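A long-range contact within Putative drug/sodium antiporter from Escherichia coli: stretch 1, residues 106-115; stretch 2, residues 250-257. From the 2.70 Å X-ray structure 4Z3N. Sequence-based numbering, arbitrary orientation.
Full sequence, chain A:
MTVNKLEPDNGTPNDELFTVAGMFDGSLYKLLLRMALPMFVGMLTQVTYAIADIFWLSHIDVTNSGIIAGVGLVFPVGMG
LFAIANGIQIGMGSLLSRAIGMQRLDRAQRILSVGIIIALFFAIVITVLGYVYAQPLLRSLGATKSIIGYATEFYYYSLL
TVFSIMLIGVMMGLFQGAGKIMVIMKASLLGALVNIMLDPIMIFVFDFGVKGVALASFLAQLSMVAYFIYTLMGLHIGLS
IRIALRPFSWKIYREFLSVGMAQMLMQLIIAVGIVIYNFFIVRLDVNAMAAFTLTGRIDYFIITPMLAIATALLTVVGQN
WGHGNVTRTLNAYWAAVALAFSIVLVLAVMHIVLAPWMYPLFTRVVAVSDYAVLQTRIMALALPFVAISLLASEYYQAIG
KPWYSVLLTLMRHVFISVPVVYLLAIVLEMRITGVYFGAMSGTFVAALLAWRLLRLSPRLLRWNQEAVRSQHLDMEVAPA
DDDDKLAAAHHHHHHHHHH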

# COMPACT_ATOMS: atom_id res chain seq x y z
N ASP A 106 -20.91 13.36 14.07
CA ASP A 106 -22.29 13.48 13.73
C ASP A 106 -22.52 12.54 12.55
O ASP A 106 -23.14 11.49 12.65
N ARG A 107 -21.95 12.98 11.43
CA ARG A 107 -21.60 12.11 10.33
C ARG A 107 -20.53 11.11 10.77
O ARG A 107 -20.45 10.01 10.22
N ALA A 108 -19.74 11.48 11.76
CA ALA A 108 -18.63 10.65 12.23
C ALA A 108 -19.09 9.27 12.72
O ALA A 108 -18.51 8.26 12.32
N GLN A 109 -20.10 9.22 13.57
CA GLN A 109 -20.60 7.93 14.03
C GLN A 109 -21.32 7.20 12.90
O GLN A 109 -21.28 5.97 12.82
N ARG A 110 -21.97 7.97 12.03
CA ARG A 110 -22.52 7.43 10.78
C ARG A 110 -21.45 6.68 9.98
O ARG A 110 -21.68 5.58 9.47
N ILE A 111 -20.30 7.33 9.85
CA ILE A 111 -19.26 6.89 8.94
C ILE A 111 -18.72 5.55 9.37
O ILE A 111 -18.48 4.68 8.54
N LEU A 112 -18.54 5.37 10.68
CA LEU A 112 -18.04 4.10 11.22
C LEU A 112 -19.05 3.02 10.84
O LEU A 112 -18.70 1.95 10.33
N SER A 113 -20.32 3.34 11.08
CA SER A 113 -21.41 2.44 10.72
C SER A 113 -21.32 2.01 9.27
O SER A 113 -21.18 0.82 8.98
N VAL A 114 -21.42 2.98 8.36
CA VAL A 114 -21.29 2.75 6.93
C VAL A 114 -19.95 2.10 6.58
O VAL A 114 -19.87 1.29 5.66
N GLY A 115 -18.91 2.42 7.35
CA GLY A 115 -17.62 1.77 7.19
C GLY A 115 -17.68 0.28 7.47
O GLY A 115 -17.18 -0.54 6.71
N TRP A 250 -27.81 7.06 0.25
CA TRP A 250 -26.78 6.51 -0.64
C TRP A 250 -25.66 7.52 -0.90
O TRP A 250 -24.59 7.14 -1.39
N LYS A 251 -25.88 8.80 -0.58
CA LYS A 251 -24.85 9.79 -0.83
C LYS A 251 -23.59 9.41 -0.06
O LYS A 251 -22.46 9.53 -0.57
N ILE A 252 -23.78 8.94 1.17
CA ILE A 252 -22.65 8.69 2.05
C ILE A 252 -21.96 7.34 1.77
O ILE A 252 -20.77 7.20 2.01
N TYR A 253 -22.72 6.36 1.27
CA TYR A 253 -22.13 5.15 0.72
C TYR A 253 -21.32 5.51 -0.52
O TYR A 253 -20.25 4.96 -0.75
N ARG A 254 -21.85 6.44 -1.30
CA ARG A 254 -21.20 6.89 -2.52
C ARG A 254 -19.86 7.59 -2.22
O ARG A 254 -18.84 7.29 -2.85
N GLU A 255 -19.87 8.52 -1.27
CA GLU A 255 -18.67 9.25 -0.93
C GLU A 255 -17.58 8.30 -0.41
O GLU A 255 -16.40 8.45 -0.75
N PHE A 256 -17.98 7.33 0.40
CA PHE A 256 -17.07 6.36 0.99
C PHE A 256 -16.58 5.40 -0.10
O PHE A 256 -15.39 5.04 -0.15
N LEU A 257 -17.49 4.97 -0.97
CA LEU A 257 -17.19 3.94 -1.97
C LEU A 257 -16.32 4.47 -3.09
O LEU A 257 -15.47 3.75 -3.61

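Three basic side chains crowd one end of this contact with no acid among them. Lys251, whose CA-to-CB bond runs sideways, still brings its end close through a p, t, t, p conformation, so that Lys251 NZ lies 3.4 Å from Arg107 NH1 and 4.1 Å from Arg110 NH1. Arg107 NH1 and Lys251 NZ are both donors, so their approach is no hydrogen bond; none crosses between the stretches, and the rest of the contact is largely apolar. Arg110 (m at chi1, then t, t) points toward the partner helix and packs its CB 4.2 Å from Ile252 CD1, while the residue as a whole stays exposed. Arg107 (m, t, p from chi1 to chi3) also points toward stretch 2 and offers one flat face of its guanidinium to the same methyl.

Ile252, t at both chi angles, is buried and points toward stretch 1. Its extended, branched side chain reaches several neighbours at once: Ile252 CD1 sits 4.2 Å from CG1 of Ile111, a sideways-pointing m, t side chain, and Ile252 CG2 lies 4.0 Å from Val114 CG2. Val114, t at chi1, points in from the other helix and has the largest covered area of any residue here. Its compact fork suits a place where the backbones come near: Val114 CA lies 6.7 Å from Tyr253 CA. Val114 CG2 rests over the face of the Tyr253 ring, 3.8 Å from the centroid, in a CH-pi contact, while Val114 CG1 meets Phe256 CD2 at 4.1 Å. Tyr253 (chi1 m) starts sideways, but its ring comes nearer.

Phe256, t at chi1, points inward and fills the space beside Gly115, Phe256 CE2 lying only 3.6 Å from Gly115 CA. Glycine suits this spot: a Gly115 CB would point away from stretch 2, and would clash, at 3.0 Å, with Ile111 O of the same helix.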

# COMPACT_ATOMS: atom_id res chain seq x y z
CB ASP A 106 -22.57 14.96 13.43
CG ASP A 106 -23.98 15.23 12.98
OD1 ASP A 106 -24.86 14.38 13.24
OD2 ASP A 106 -24.19 16.32 12.39
CB ARG A 107 -21.12 12.94 9.13
CG ARG A 107 -22.24 13.39 8.20
CD ARG A 107 -21.76 14.42 7.20
NE ARG A 107 -20.62 13.95 6.43
CZ ARG A 107 -20.70 13.44 5.20
NH1 ARG A 107 -21.88 13.33 4.59
NH2 ARG A 107 -19.59 13.04 4.58
CB ALA A 108 -17.87 11.36 13.33
CB GLN A 109 -21.51 8.08 15.25
CG GLN A 109 -21.42 6.89 16.21
CD GLN A 109 -22.77 6.44 16.73
OE1 GLN A 109 -23.71 7.24 16.84
NE2 GLN A 109 -22.88 5.14 17.05
CB ARG A 110 -23.08 8.56 9.90
CG ARG A 110 -24.44 9.12 10.26
CD ARG A 110 -24.85 10.08 9.14
NE ARG A 110 -26.02 10.90 9.44
CZ ARG A 110 -26.32 12.04 8.81
NH1 ARG A 110 -25.53 12.50 7.84
NH2 ARG A 110 -27.41 12.73 9.15
CB ILE A 111 -18.12 7.95 8.85
CG1 ILE A 111 -18.52 9.05 7.86
CG2 ILE A 111 -16.81 7.34 8.40
CD1 ILE A 111 -17.72 10.34 8.00
CB LEU A 112 -17.84 4.18 12.73
CG LEU A 112 -17.74 2.88 13.52
CD1 LEU A 112 -16.68 1.98 12.94
CD2 LEU A 112 -17.42 3.16 14.97
CB SER A 113 -22.75 3.11 11.01
OG SER A 113 -22.88 3.29 12.40
CB VAL A 114 -21.45 4.06 6.14
CG1 VAL A 114 -20.76 3.98 4.78
CG2 VAL A 114 -22.91 4.39 5.98
CB TRP A 250 -27.40 6.04 -1.96
CG TRP A 250 -26.41 5.54 -3.00
CD1 TRP A 250 -26.03 6.18 -4.16
CD2 TRP A 250 -25.68 4.30 -2.99
NE1 TRP A 250 -25.12 5.42 -4.86
CE2 TRP A 250 -24.88 4.27 -4.17
CE3 TRP A 250 -25.61 3.22 -2.11
CZ2 TRP A 250 -24.04 3.19 -4.47
CZ3 TRP A 250 -24.77 2.15 -2.42
CH2 TRP A 250 -24.00 2.15 -3.59
CB LYS A 251 -25.31 11.21 -0.45
CG LYS A 251 -25.26 11.53 1.05
CD LYS A 251 -25.11 13.03 1.31
CE LYS A 251 -25.79 13.47 2.62
NZ LYS A 251 -25.13 12.89 3.82
CB ILE A 252 -23.08 8.77 3.52
CG1 ILE A 252 -21.86 8.90 4.42
CG2 ILE A 252 -23.96 7.57 3.88
CD1 ILE A 252 -22.20 9.03 5.86
CB TYR A 253 -23.20 4.11 0.38
CG TYR A 253 -23.71 3.40 1.62
CD1 TYR A 253 -23.05 2.29 2.12
CD2 TYR A 253 -24.82 3.88 2.31
CE1 TYR A 253 -23.49 1.65 3.26
CE2 TYR A 253 -25.26 3.25 3.46
CZ TYR A 253 -24.59 2.14 3.93
OH TYR A 253 -25.03 1.49 5.07
CB ARG A 254 -22.14 7.81 -3.29
CG ARG A 254 -21.59 8.40 -4.58
CD ARG A 254 -22.74 8.93 -5.39
NE ARG A 254 -22.34 9.79 -6.50
CZ ARG A 254 -23.21 10.50 -7.22
NH1 ARG A 254 -24.50 10.44 -6.94
NH2 ARG A 254 -22.78 11.26 -8.22
CB GLU A 255 -19.00 10.32 0.12
CG GLU A 255 -17.79 11.11 0.61
CD GLU A 255 -17.05 11.84 -0.52
OE1 GLU A 255 -17.57 12.88 -0.98
OE2 GLU A 255 -15.96 11.37 -0.93
CB PHE A 256 -17.77 5.60 2.11
CG PHE A 256 -16.86 4.75 2.95
CD1 PHE A 256 -16.13 3.70 2.39
CD2 PHE A 256 -16.76 4.97 4.32
CE1 PHE A 256 -15.29 2.91 3.17
CE2 PHE A 256 -15.92 4.19 5.11
CZ PHE A 256 -15.18 3.16 4.53
CB LEU A 257 -18.49 3.37 -2.56
CG LEU A 257 -19.07 2.17 -1.80
CD1 LEU A 257 -20.28 1.60 -2.51
CD2 LEU A 257 -18.02 1.11 -1.60